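Local coordinates for predicted ATPase involved in replication control, Cdc46/Mcm family (Methanopyrus kandleri AV19, PDB 3F8T), which belongs to the MCM family of replicative helicases, whose members bind ATP and single-stranded DNA, an activity only inferred here, at residues L134-V139 against A147-G152; H153-G158 against L175-K180; L243-P248 against D372-L377; A305-E310 against L343-P348. The protein carries 2 engineered substitutions. One frame throughout, in Å; residues are numbered along the deposited sequence.

Contact 1 of 4, residues L134-V139 against A147-G152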
loop_
_atom_site.group_PDB
_atom_site.type_symbol
_atom_site.label_atom_id
_atom_site.label_comp_id
_atom_site.label_asym_id
_atom_site.label_seq_id
_atom_site.Cartn_x
_atom_site.Cartn_y
_atom_site.Cartn_z
ATOM N N LEU A 134 -2.710 -16.453 17.582
ATOM C CA LEU A 134 -2.225 -15.114 17.232
ATOM C C LEU A 134 -2.645 -14.147 18.345
ATOM O O LEU A 134 -3.835 -14.011 18.632
ATOM C CB LEU A 134 -2.800 -14.710 15.871
ATOM C CG LEU A 134 -2.693 -13.291 15.321
ATOM C CD1 LEU A 134 -1.240 -12.868 15.169
ATOM C CD2 LEU A 134 -3.420 -13.210 13.979
ATOM N N GLU A 135 -1.672 -13.484 18.975
ATOM C CA GLU A 135 -1.914 -12.772 20.238
ATOM C C GLU A 135 -1.621 -11.276 20.240
ATOM O O GLU A 135 -2.354 -10.517 20.862
ATOM C CB GLU A 135 -1.111 -13.411 21.383
ATOM C CG GLU A 135 -1.454 -14.871 21.665
ATOM C CD GLU A 135 -0.488 -15.547 22.622
ATOM O OE1 GLU A 135 0.613 -14.993 22.878
ATOM O OE2 GLU A 135 -0.827 -16.650 23.118
ATOM N N HIS A 136 -0.528 -10.870 19.592
ATOM C CA HIS A 136 -0.055 -9.488 19.651
ATOM C C HIS A 136 0.321 -8.970 18.272
ATOM O O HIS A 136 0.757 -9.734 17.411
ATOM C CB HIS A 136 1.191 -9.370 20.524
ATOM C CG HIS A 136 0.945 -9.592 21.982
ATOM N ND1 HIS A 136 0.747 -8.554 22.867
ATOM C CD2 HIS A 136 0.889 -10.731 22.716
ATOM C CE1 HIS A 136 0.562 -9.044 24.082
ATOM N NE2 HIS A 136 0.640 -10.361 24.016
ATOM N N ALA A 137 0.176 -7.665 18.083
ATOM C CA ALA A 137 0.644 -7.022 16.866
ATOM C C ALA A 137 1.288 -5.683 17.184
ATOM O O ALA A 137 1.027 -5.073 18.243
ATOM C CB ALA A 137 -0.505 -6.853 15.878
ATOM N N ILE A 138 2.156 -5.231 16.280
ATOM C CA ILE A 138 2.647 -3.854 16.335
ATOM C C ILE A 138 2.159 -3.174 15.061
ATOM O O ILE A 138 2.348 -3.720 13.963
ATOM C CB ILE A 138 4.173 -3.772 16.405
ATOM C CG1 ILE A 138 4.700 -4.348 17.731
ATOM C CG2 ILE A 138 4.638 -2.314 16.214
ATOM C CD1 ILE A 138 6.196 -4.661 17.663
ATOM N N VAL A 139 1.522 -2.010 15.217
ATOM C CA VAL A 139 0.979 -1.266 14.074
ATOM C C VAL A 139 1.631 0.116 13.901
ATOM O O VAL A 139 1.624 0.945 14.822
ATOM C CB VAL A 139 -0.579 -1.101 14.198
ATOM C CG1 VAL A 139 -1.133 -0.328 13.040
ATOM C CG2 VAL A 139 -1.274 -2.465 14.303
ATOM N N ALA A 147 1.463 -0.988 20.119
ATOM C CA ALA A 147 1.309 -2.393 20.500
ATOM C C ALA A 147 -0.171 -2.702 20.645
ATOM O O ALA A 147 -0.920 -1.883 21.193
ATOM C CB ALA A 147 2.057 -2.687 21.828
ATOM N N VAL A 148 -0.580 -3.884 20.174
ATOM C CA VAL A 148 -1.988 -4.313 20.166
ATOM C C VAL A 148 -2.140 -5.734 20.696
ATOM O O VAL A 148 -1.469 -6.657 20.209
ATOM C CB VAL A 148 -2.616 -4.246 18.723
ATOM C CG1 VAL A 148 -4.106 -4.539 18.774
ATOM C CG2 VAL A 148 -2.373 -2.876 18.051
ATOM N N ARG A 149 -3.003 -5.904 21.704
ATOM C CA ARG A 149 -3.434 -7.228 22.159
ATOM C C ARG A 149 -4.656 -7.583 21.338
ATOM O O ARG A 149 -5.648 -6.845 21.340
ATOM C CB ARG A 149 -3.754 -7.229 23.660
ATOM C CG ARG A 149 -2.535 -7.344 24.559
ATOM C CD ARG A 149 -2.946 -7.464 26.041
ATOM N NE ARG A 149 -3.450 -6.188 26.543
ATOM C CZ ARG A 149 -2.713 -5.268 27.159
ATOM N NH1 ARG A 149 -1.420 -5.478 27.382
ATOM N NH2 ARG A 149 -3.270 -4.129 27.544
ATOM N N LEU A 150 -4.570 -8.698 20.614
ATOM C CA LEU A 150 -5.537 -8.994 19.553
ATOM C C LEU A 150 -6.833 -9.650 20.018
ATOM O O LEU A 150 -7.866 -9.484 19.374
ATOM C CB LEU A 150 -4.894 -9.808 18.425
ATOM C CG LEU A 150 -3.814 -9.077 17.610
ATOM C CD1 LEU A 150 -3.035 -10.067 16.769
ATOM C CD2 LEU A 150 -4.428 -7.988 16.732
ATOM N N HIS A 151 -6.772 -10.417 21.106
ATOM C CA HIS A 151 -7.983 -11.052 21.657
ATOM C C HIS A 151 -8.768 -11.834 20.597
ATOM O O HIS A 151 -9.984 -11.674 20.464
ATOM C CB HIS A 151 -8.889 -10.005 22.327
ATOM C CG HIS A 151 -8.213 -9.228 23.415
ATOM N ND1 HIS A 151 -7.749 -9.817 24.574
ATOM C CD2 HIS A 151 -7.914 -7.911 23.516
ATOM C CE1 HIS A 151 -7.193 -8.894 25.341
ATOM N NE2 HIS A 151 -7.283 -7.728 24.721
ATOM N N GLY A 152 -8.073 -12.671 19.832
ATOM C CA GLY A 152 -8.730 -13.525 18.836
ATOM C C GLY A 152 -8.944 -12.900 17.472
ATOM O O GLY A 152 -9.307 -13.594 16.512
HETATM O O HOH W 1 -5.590 -13.190 20.501
HETATM O O HOH W 2 -4.878 -11.266 22.869
#
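L150 folds its two methyls back onto L134-V139: CD1 lies 3.6 Å from L134 CG, and both methyls reach A137 CB, CD2 at 4.2 Å. A chi1 of -67° sets L150 CG beside its backbone N, 3.8 Å from E135 O, and from there CD1 reaches L134, whose side chain L150 crosses obliquely. Further along the same face V139 and V148 meet methyl to methyl, CG2 to CG2 at 3.9 Å, and L155 adds to the apolar layer from the loop that follows. An alanine in place of L150 would probably leave L134 and A137 without the methyls that touch them and open a gap between the two.

The other face is arranged differently. H136 and R149 run side by side and point the same way, with H136 CE1 3.6 Å from R149 CG, yet the imidazole and guanidinium planes stand 85° apart, so the pair packs through the aliphatic part of the arginine and does not stack. The guanidinium itself is engaged by a salt bridge to D173.

Between these faces A137 and V148 form an antiparallel hydrogen-bonded pair. L150 N then reaches E135 O at 2.9 Å, the donor standing 36° above the carbonyl plane, and where the strands part a water bridges L134 O (2.7 Å) and G152 N (2.6 Å). E135 and H136 also face R129 together in a classic beta bulge. The whole is a beta hairpin, its strands bent into the barrel of an OB fold.

Contact 2 of 4, residues H153-G158 against L175-K180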
loop_
_atom_site.group_PDB
_atom_site.type_symbol
_atom_site.label_atom_id
_atom_site.label_comp_id
_atom_site.label_asym_id
_atom_site.label_seq_id
_atom_site.Cartn_x
_atom_site.Cartn_y
_atom_site.Cartn_z
ATOM N N HIS A 153 -8.736 -11.587 17.372
ATOM C CA HIS A 153 -8.908 -10.890 16.099
ATOM C C HIS A 153 -7.706 -11.120 15.210
ATOM O O HIS A 153 -6.566 -11.074 15.669
ATOM C CB HIS A 153 -9.144 -9.402 16.311
ATOM C CG HIS A 153 -10.379 -9.103 17.093
ATOM N ND1 HIS A 153 -10.368 -8.933 18.458
ATOM C CD2 HIS A 153 -11.667 -8.957 16.704
ATOM C CE1 HIS A 153 -11.596 -8.688 18.879
ATOM N NE2 HIS A 153 -12.404 -8.696 17.833
ATOM N N ARG A 154 -7.965 -11.375 13.937
ATOM C CA ARG A 154 -6.898 -11.736 13.027
ATOM C C ARG A 154 -6.448 -10.595 12.111
ATOM O O ARG A 154 -7.216 -9.698 11.761
ATOM C CB ARG A 154 -7.278 -12.990 12.229
ATOM C CG ARG A 154 -7.009 -14.285 13.004
ATOM C CD ARG A 154 -7.840 -15.458 12.507
ATOM N NE ARG A 154 -7.606 -15.771 11.094
ATOM C CZ ARG A 154 -6.660 -16.593 10.627
ATOM N NH1 ARG A 154 -5.822 -17.210 11.450
ATOM N NH2 ARG A 154 -6.554 -16.800 9.315
ATOM N N LEU A 155 -5.172 -10.643 11.764
ATOM C CA LEU A 155 -4.561 -9.738 10.801
ATOM C C LEU A 155 -3.157 -10.286 10.545
ATOM O O LEU A 155 -2.769 -11.312 11.144
ATOM C CB LEU A 155 -4.566 -8.274 11.304
ATOM C CG LEU A 155 -4.255 -7.934 12.758
ATOM C CD1 LEU A 155 -2.822 -8.327 13.156
ATOM C CD2 LEU A 155 -4.495 -6.464 13.035
ATOM N N GLY A 156 -2.395 -9.639 9.668
ATOM C CA GLY A 156 -1.047 -10.123 9.362
ATOM C C GLY A 156 -0.107 -9.006 8.942
ATOM O O GLY A 156 -0.559 -7.929 8.586
ATOM N N PRO A 157 1.211 -9.269 8.962
ATOM C CA PRO A 157 2.202 -8.226 8.652
ATOM C C PRO A 157 1.982 -7.661 7.248
ATOM O O PRO A 157 1.763 -8.426 6.301
ATOM C CB PRO A 157 3.534 -8.980 8.720
ATOM C CG PRO A 157 3.243 -10.194 9.635
ATOM C CD PRO A 157 1.842 -10.578 9.240
ATOM N N GLY A 158 2.011 -6.337 7.117
ATOM C CA GLY A 158 1.861 -5.684 5.809
ATOM C C GLY A 158 0.441 -5.234 5.524
ATOM O O GLY A 158 0.212 -4.377 4.662
ATOM N N LEU A 175 -10.948 -4.522 20.055
ATOM C CA LEU A 175 -12.349 -4.961 20.074
ATOM C C LEU A 175 -12.800 -5.430 18.691
ATOM O O LEU A 175 -13.586 -6.364 18.567
ATOM C CB LEU A 175 -13.254 -3.815 20.532
ATOM C CG LEU A 175 -13.130 -3.404 22.000
ATOM C CD1 LEU A 175 -13.797 -2.051 22.203
ATOM C CD2 LEU A 175 -13.733 -4.464 22.941
ATOM N N GLU A 176 -12.314 -4.752 17.655
ATOM C CA GLU A 176 -12.545 -5.187 16.273
ATOM C C GLU A 176 -11.430 -4.714 15.344
ATOM O O GLU A 176 -10.745 -3.731 15.628
ATOM C CB GLU A 176 -13.923 -4.774 15.719
ATOM C CG GLU A 176 -14.505 -3.461 16.201
ATOM C CD GLU A 176 -15.945 -3.238 15.700
ATOM O OE1 GLU A 176 -16.159 -3.238 14.464
ATOM O OE2 GLU A 176 -16.862 -3.051 16.536
ATOM N N VAL A 177 -11.277 -5.437 14.236
ATOM C CA VAL A 177 -10.232 -5.185 13.247
ATOM C C VAL A 177 -10.925 -5.116 11.889
ATOM O O VAL A 177 -11.690 -6.023 11.549
ATOM C CB VAL A 177 -9.155 -6.305 13.259
ATOM C CG1 VAL A 177 -8.210 -6.180 12.054
ATOM C CG2 VAL A 177 -8.358 -6.268 14.555
ATOM N N HIS A 178 -10.708 -4.017 11.166
ATOM C CA HIS A 178 -11.247 -3.838 9.823
ATOM C C HIS A 178 -10.104 -3.743 8.825
ATOM O O HIS A 178 -9.277 -2.843 8.921
ATOM C CB HIS A 178 -12.111 -2.584 9.750
ATOM C CG HIS A 178 -13.302 -2.613 10.661
ATOM N ND1 HIS A 178 -14.399 -3.415 10.428
ATOM C CD2 HIS A 178 -13.565 -1.940 11.805
ATOM C CE1 HIS A 178 -15.287 -3.236 11.391
ATOM N NE2 HIS A 178 -14.805 -2.345 12.239
ATOM N N LYS A 179 -10.058 -4.694 7.891
ATOM C CA LYS A 179 -9.080 -4.688 6.804
ATOM C C LYS A 179 -9.370 -3.491 5.904
ATOM O O LYS A 179 -10.534 -3.151 5.655
ATOM C CB LYS A 179 -9.153 -6.003 6.011
ATOM C CG LYS A 179 -7.903 -6.309 5.187
ATOM C CD LYS A 179 -8.162 -7.271 4.004
ATOM C CE LYS A 179 -8.436 -8.701 4.451
ATOM N NZ LYS A 179 -8.305 -9.673 3.305
ATOM N N LYS A 180 -8.314 -2.826 5.447
ATOM C CA LYS A 180 -8.432 -1.669 4.564
ATOM C C LYS A 180 -7.651 -1.936 3.277
ATOM O O LYS A 180 -6.831 -2.866 3.233
ATOM C CB LYS A 180 -7.870 -0.405 5.239
ATOM C CG LYS A 180 -8.638 0.074 6.487
ATOM C CD LYS A 180 -10.049 0.531 6.130
ATOM C CE LYS A 180 -10.835 0.958 7.346
ATOM N NZ LYS A 180 -12.227 1.333 6.950
#
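In the OB-fold domain, the loop leading to strand 160-168 packs by H153 and L155 against V177 of strand 176-180. V177 is the meeting point. Its CG2 faces H153 CB at 3.7 Å, and its CG1 faces the backbone of the loop, with R154 O lying 3.7 Å from V177 CG1. L155 CD2 reaches both methyls of the valine, V177 CG1 at 3.9 Å and V177 CG2 at 4.2 Å. L155 and V177 cross at about a right angle, and the leucine side chain also touches I163 and V128 of the barrel.

The H153 ring extends beyond V177 to the corner at which L175 and E176 both face L164, a classic beta bulge. E176 N lies 3.9 Å above one face of the imidazole, displaced toward its rim. NE2 of H153 is only 2.7 Å from L175 O, but the angle is poor and the closeness does not amount to a hydrogen bond. At the other nitrogen, ND1 is hydrogen-bonded to L150 O. An alanine here would probably leave L150 O without that mate and open a gap beside the L175-E176 peptide, although CB would still rest on V177. Nearby, E176 is tied by a salt bridge to R99.

Since a carbonyl can only accept, the bond to L150 O implies a proton on ND1, while the closeness of NE2 to L175 O leaves the state of NE2 undecided. That bond positions the ring within its own loop; the link to the strand is mainly van der Waals contact through V177.

Contact 3 of 4, residues L243-P248 against D372-L377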
loop_
_atom_site.group_PDB
_atom_site.type_symbol
_atom_site.label_atom_id
_atom_site.label_comp_id
_atom_site.label_asym_id
_atom_site.label_seq_id
_atom_site.Cartn_x
_atom_site.Cartn_y
_atom_site.Cartn_z
ATOM N N LEU A 243 14.255 0.288 -13.524
ATOM C CA LEU A 243 15.629 0.394 -13.050
ATOM C C LEU A 243 16.233 1.699 -13.566
ATOM O O LEU A 243 16.305 1.901 -14.775
ATOM C CB LEU A 243 16.460 -0.784 -13.569
ATOM C CG LEU A 243 17.977 -0.780 -13.273
ATOM C CD1 LEU A 243 18.251 -0.674 -11.775
ATOM C CD2 LEU A 243 18.628 -2.033 -13.873
ATOM N N LEU A 244 16.647 2.562 -12.646
ATOM C CA LEU A 244 17.417 3.763 -12.975
ATOM C C LEU A 244 18.893 3.426 -13.024
ATOM O O LEU A 244 19.446 2.892 -12.055
ATOM C CB LEU A 244 17.222 4.820 -11.904
ATOM C CG LEU A 244 15.892 5.485 -11.621
ATOM C CD1 LEU A 244 16.176 6.725 -10.790
ATOM C CD2 LEU A 244 15.177 5.861 -12.909
ATOM N N ALA A 245 19.544 3.731 -14.147
ATOM C CA ALA A 245 20.975 3.515 -14.247
ATOM C C ALA A 245 21.691 4.854 -14.413
ATOM O O ALA A 245 21.652 5.455 -15.488
ATOM C CB ALA A 245 21.288 2.581 -15.395
ATOM N N GLY A 246 22.308 5.326 -13.332
ATOM C CA GLY A 246 23.062 6.586 -13.353
ATOM C C GLY A 246 23.966 6.729 -12.149
ATOM O O GLY A 246 24.153 5.778 -11.385
ATOM N N TYR A 247 24.533 7.928 -11.983
ATOM C CA TYR A 247 25.399 8.238 -10.840
ATOM C C TYR A 247 24.612 8.174 -9.539
ATOM O O TYR A 247 23.431 8.532 -9.532
ATOM C CB TYR A 247 26.010 9.634 -11.007
ATOM C CG TYR A 247 27.179 9.687 -11.964
ATOM C CD1 TYR A 247 26.987 9.565 -13.337
ATOM C CD2 TYR A 247 28.480 9.885 -11.491
ATOM C CE1 TYR A 247 28.056 9.618 -14.228
ATOM C CE2 TYR A 247 29.565 9.939 -12.375
ATOM C CZ TYR A 247 29.338 9.802 -13.742
ATOM O OH TYR A 247 30.387 9.855 -14.627
ATOM N N PRO A 248 25.258 7.728 -8.435
ATOM C CA PRO A 248 24.600 7.492 -7.137
ATOM C C PRO A 248 23.771 8.644 -6.583
ATOM O O PRO A 248 22.614 8.454 -6.215
ATOM C CB PRO A 248 25.777 7.209 -6.189
ATOM C CG PRO A 248 26.822 6.652 -7.054
ATOM C CD PRO A 248 26.696 7.392 -8.370
ATOM N N ASP A 372 10.544 -3.824 -16.387
ATOM C CA ASP A 372 9.858 -3.335 -17.580
ATOM C C ASP A 372 10.709 -2.332 -18.360
ATOM O O ASP A 372 10.680 -2.309 -19.573
ATOM C CB ASP A 372 8.534 -2.687 -17.182
ATOM C CG ASP A 372 7.553 -3.699 -16.560
ATOM O OD1 ASP A 372 6.852 -4.381 -17.331
ATOM O OD2 ASP A 372 7.497 -3.799 -15.315
ATOM N N LEU A 373 11.429 -1.479 -17.647
ATOM C CA LEU A 373 12.162 -0.385 -18.272
ATOM C C LEU A 373 13.460 -0.147 -17.544
ATOM O O LEU A 373 13.511 -0.223 -16.322
ATOM C CB LEU A 373 11.353 0.917 -18.219
ATOM C CG LEU A 373 9.984 0.964 -18.898
ATOM C CD1 LEU A 373 9.102 2.031 -18.288
ATOM C CD2 LEU A 373 10.138 1.155 -20.393
ATOM N N ILE A 374 14.507 0.165 -18.301
ATOM C CA ILE A 374 15.725 0.677 -17.708
ATOM C C ILE A 374 15.898 2.105 -18.192
ATOM O O ILE A 374 15.870 2.362 -19.392
ATOM C CB ILE A 374 16.983 -0.164 -18.049
ATOM C CG1 ILE A 374 16.722 -1.652 -17.766
ATOM C CG2 ILE A 374 18.201 0.414 -17.274
ATOM C CD1 ILE A 374 17.903 -2.597 -18.071
ATOM N N ALA A 375 16.038 3.021 -17.247
ATOM C CA ALA A 375 16.206 4.437 -17.545
ATOM C C ALA A 375 17.684 4.815 -17.392
ATOM O O ALA A 375 18.201 4.953 -16.268
ATOM C CB ALA A 375 15.326 5.262 -16.629
ATOM N N PHE A 376 18.363 4.932 -18.531
ATOM C CA PHE A 376 19.775 5.289 -18.573
ATOM C C PHE A 376 19.883 6.793 -18.507
ATOM O O PHE A 376 19.577 7.483 -19.482
ATOM C CB PHE A 376 20.446 4.758 -19.848
ATOM C CG PHE A 376 20.383 3.264 -19.993
ATOM C CD1 PHE A 376 19.373 2.665 -20.748
ATOM C CD2 PHE A 376 21.328 2.455 -19.376
ATOM C CE1 PHE A 376 19.302 1.282 -20.865
ATOM C CE2 PHE A 376 21.266 1.087 -19.493
ATOM C CZ PHE A 376 20.252 0.494 -20.238
ATOM N N LEU A 377 20.280 7.306 -17.347
ATOM C CA LEU A 377 20.381 8.751 -17.155
ATOM C C LEU A 377 21.583 9.290 -17.936
ATOM O O LEU A 377 22.573 8.581 -18.118
ATOM C CB LEU A 377 20.503 9.095 -15.664
ATOM C CG LEU A 377 19.552 8.446 -14.649
ATOM C CD1 LEU A 377 19.682 9.145 -13.308
ATOM C CD2 LEU A 377 18.112 8.486 -15.125
HETATM O O HOH W 3 23.610 6.252 -17.304
#
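I374 and L243 lie side by side and point the same way on neighbouring parallel strands of the P-loop NTPase core, a five-stranded sheet of order 2-3-4-1-5 in which strand 373-376 forms one edge and strand 266-270 the other. The CB of I374 sits 3.9 Å from L243 O. Its CG2, anti to the backbone N, comes closer to that oxygen, at 3.5 Å, and lies 4.2 Å from L243 CG and equally far from A245 CB. The same methyl stands 3.6 Å above one face of the F376 ring, offset toward its rim, wedged between ring and neighbouring strand. CG1 takes the other branch, beside the backbone N (chi1 -50°), and leads to CD1 at the tip; the side chain also touches Y486 of helix 473-489, which packs on this face.

On the opposite face L244 CD2 meets A375 CB at 3.8 Å, under helices 219-229 and 248-261. Beyond A245 the first strand runs through G246 into helix 248-261, a turn at the position of the P-loop in this fold, although the motif's usual lysine is absent. G246 has to be small, because any CB would run into L377 CD1.

Four backbone hydrogen bonds join the strands, the last from L377 N to A245 O. A245 O accepts a second bond at 2.8 Å from a water, which also donates to L377 O at 2.7 Å.

Contact 4 of 4, residues A305-E310 against L343-P348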
loop_
_atom_site.group_PDB
_atom_site.type_symbol
_atom_site.label_atom_id
_atom_site.label_comp_id
_atom_site.label_asym_id
_atom_site.label_seq_id
_atom_site.Cartn_x
_atom_site.Cartn_y
_atom_site.Cartn_z
ATOM N N ALA A 305 11.476 1.339 -3.162
ATOM C CA ALA A 305 12.661 1.987 -3.731
ATOM C C ALA A 305 13.905 1.231 -3.287
ATOM O O ALA A 305 14.230 1.196 -2.093
ATOM C CB ALA A 305 12.729 3.461 -3.315
ATOM N N VAL A 306 14.579 0.607 -4.246
ATOM C CA VAL A 306 15.712 -0.275 -3.947
ATOM C C VAL A 306 16.971 0.379 -4.492
ATOM O O VAL A 306 17.280 0.244 -5.671
ATOM C CB VAL A 306 15.541 -1.685 -4.559
ATOM C CG1 VAL A 306 16.733 -2.572 -4.176
ATOM C CG2 VAL A 306 14.248 -2.335 -4.057
ATOM N N ASP A 307 17.671 1.101 -3.623
ATOM C CA ASP A 307 18.832 1.899 -4.044
ATOM C C ASP A 307 20.088 1.028 -3.994
ATOM O O ASP A 307 20.167 0.079 -3.205
ATOM C CB ASP A 307 18.999 3.115 -3.131
ATOM C CG ASP A 307 19.727 4.297 -3.813
ATOM O OD1 ASP A 307 20.166 4.193 -4.972
ATOM O OD2 ASP A 307 19.822 5.353 -3.157
ATOM N N HIS A 308 21.060 1.360 -4.838
ATOM C CA HIS A 308 22.347 0.654 -4.895
ATOM C C HIS A 308 22.220 -0.845 -5.160
ATOM O O HIS A 308 22.706 -1.674 -4.376
ATOM C CB HIS A 308 23.160 0.936 -3.625
ATOM C CG HIS A 308 23.221 2.393 -3.287
ATOM N ND1 HIS A 308 23.939 3.295 -4.037
ATOM C CD2 HIS A 308 22.613 3.111 -2.315
ATOM C CE1 HIS A 308 23.796 4.505 -3.521
ATOM N NE2 HIS A 308 22.985 4.422 -2.484
ATOM N N LEU A 309 21.577 -1.179 -6.272
ATOM C CA LEU A 309 21.368 -2.567 -6.678
ATOM C C LEU A 309 22.653 -3.282 -7.140
ATOM O O LEU A 309 22.681 -4.513 -7.222
ATOM C CB LEU A 309 20.289 -2.625 -7.782
ATOM C CG LEU A 309 19.671 -3.956 -8.238
ATOM C CD1 LEU A 309 18.927 -4.653 -7.093
ATOM C CD2 LEU A 309 18.704 -3.678 -9.368
ATOM N N GLU A 310 23.712 -2.526 -7.452
ATOM C CA GLU A 310 24.950 -3.137 -7.961
ATOM C C GLU A 310 25.422 -4.266 -7.061
ATOM O O GLU A 310 25.465 -4.106 -5.839
ATOM C CB GLU A 310 26.070 -2.096 -8.146
ATOM C CG GLU A 310 26.483 -1.355 -6.873
ATOM C CD GLU A 310 25.748 -0.036 -6.660
ATOM O OE1 GLU A 310 24.747 0.246 -7.358
ATOM O OE2 GLU A 310 26.192 0.741 -5.786
ATOM N N LEU A 343 11.167 0.283 -7.820
ATOM C CA LEU A 343 11.971 1.376 -8.376
ATOM C C LEU A 343 13.388 1.211 -7.861
ATOM O O LEU A 343 13.699 1.584 -6.743
ATOM C CB LEU A 343 11.412 2.742 -7.981
ATOM C CG LEU A 343 12.302 3.943 -8.418
ATOM C CD1 LEU A 343 12.542 3.954 -9.924
ATOM C CD2 LEU A 343 11.660 5.203 -7.980
ATOM N N ALA A 344 14.235 0.636 -8.695
ATOM C CA ALA A 344 15.599 0.321 -8.308
ATOM C C ALA A 344 16.559 1.328 -8.937
ATOM O O ALA A 344 16.211 2.003 -9.908
ATOM C CB ALA A 344 15.939 -1.054 -8.745
ATOM N N ALA A 345 17.743 1.449 -8.338
ATOM C CA ALA A 345 18.822 2.268 -8.889
ATOM C C ALA A 345 20.136 1.498 -8.871
ATOM O O ALA A 345 20.456 0.798 -7.897
ATOM C CB ALA A 345 18.934 3.562 -8.125
ATOM N N ILE A 346 20.904 1.638 -9.947
ATOM C CA ILE A 346 22.207 0.979 -10.046
ATOM C C ILE A 346 23.241 1.956 -10.590
ATOM O O ILE A 346 22.938 2.775 -11.468
ATOM C CB ILE A 346 22.152 -0.284 -10.939
ATOM C CG1 ILE A 346 23.420 -1.119 -10.793
ATOM C CG2 ILE A 346 21.921 0.074 -12.428
ATOM C CD1 ILE A 346 23.250 -2.582 -11.203
ATOM N N ASN A 347 24.447 1.874 -10.038
ATOM C CA ASN A 347 25.555 2.702 -10.492
ATOM C C ASN A 347 26.435 1.892 -11.419
ATOM O O ASN A 347 27.206 1.058 -10.946
ATOM C CB ASN A 347 26.385 3.212 -9.311
ATOM C CG ASN A 347 27.674 3.912 -9.755
ATOM O OD1 ASN A 347 27.869 4.190 -10.939
ATOM N ND2 ASN A 347 28.557 4.195 -8.798
ATOM N N PRO A 348 26.345 2.155 -12.736
ATOM C CA PRO A 348 27.193 1.476 -13.716
ATOM C C PRO A 348 28.604 2.071 -13.666
ATOM O O PRO A 348 29.185 2.206 -12.583
ATOM C CB PRO A 348 26.507 1.797 -15.049
ATOM C CG PRO A 348 25.819 3.102 -14.814
ATOM C CD PRO A 348 25.467 3.163 -13.361
#
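E310 OE1 receives the backbone N-H of N347 at 3.2 Å, a straight bond (165°) that comes in from above the carboxylate plane. A bend at chi2 (-93°) turns the glutamate's CD away from an extended course, and OE1 ends near N347 N. I346 CG1 lies 3.6 Å from E310 N. L309 is joined through its backbone, L309 N donating to A345 O at 2.8 Å, while its CD2 rests 3.9 Å from A344 CB.

A step back, D307 OD1 lies 3.4 Å from A345 CB and also over the centre of the H308 ring, 3.7 Å above its plane. A second shell sets this carboxylate: OD2 is hydrogen-bonded to S252 OG and Y268 OH. The placing of D307 at the end of its strand matches the Walker B aspartate of the family, with H308 where the motif usually has glutamate, and N347 falls where sensor 1 is expected; all are readings by position.

V306 is in register with A344, its N donating to L343 O and its O accepting from A345 N. Strand 303-307 lies between strands 266-270 and 341-346; helix 248-261 packs over A305 and D307, and strand 242-245 is the next neighbour of strand 341-346.

Overall arrangement
From the N terminus, contact 1 closes the short hairpin loop between L134-V139 and A147-G152. Contact 2 follows in series, closing the span of strands between H153-G158 and L175-K180. The two meet where L155 CD1 packs on A137 and L150, tying hairpin, loop and strand into the OB-fold barrel. Contact 3 opens next and closes over more than a hundred residues; contact 4 is nested within that loop. Both belong to the five-stranded parallel sheet of the P-loop domain, where strands 242-245 and 341-346 are neighbours and L244 probably hydrogen-bonds A344 and I346. The centres of contacts 1 and 3 lie about 41 Å apart, in separate domains.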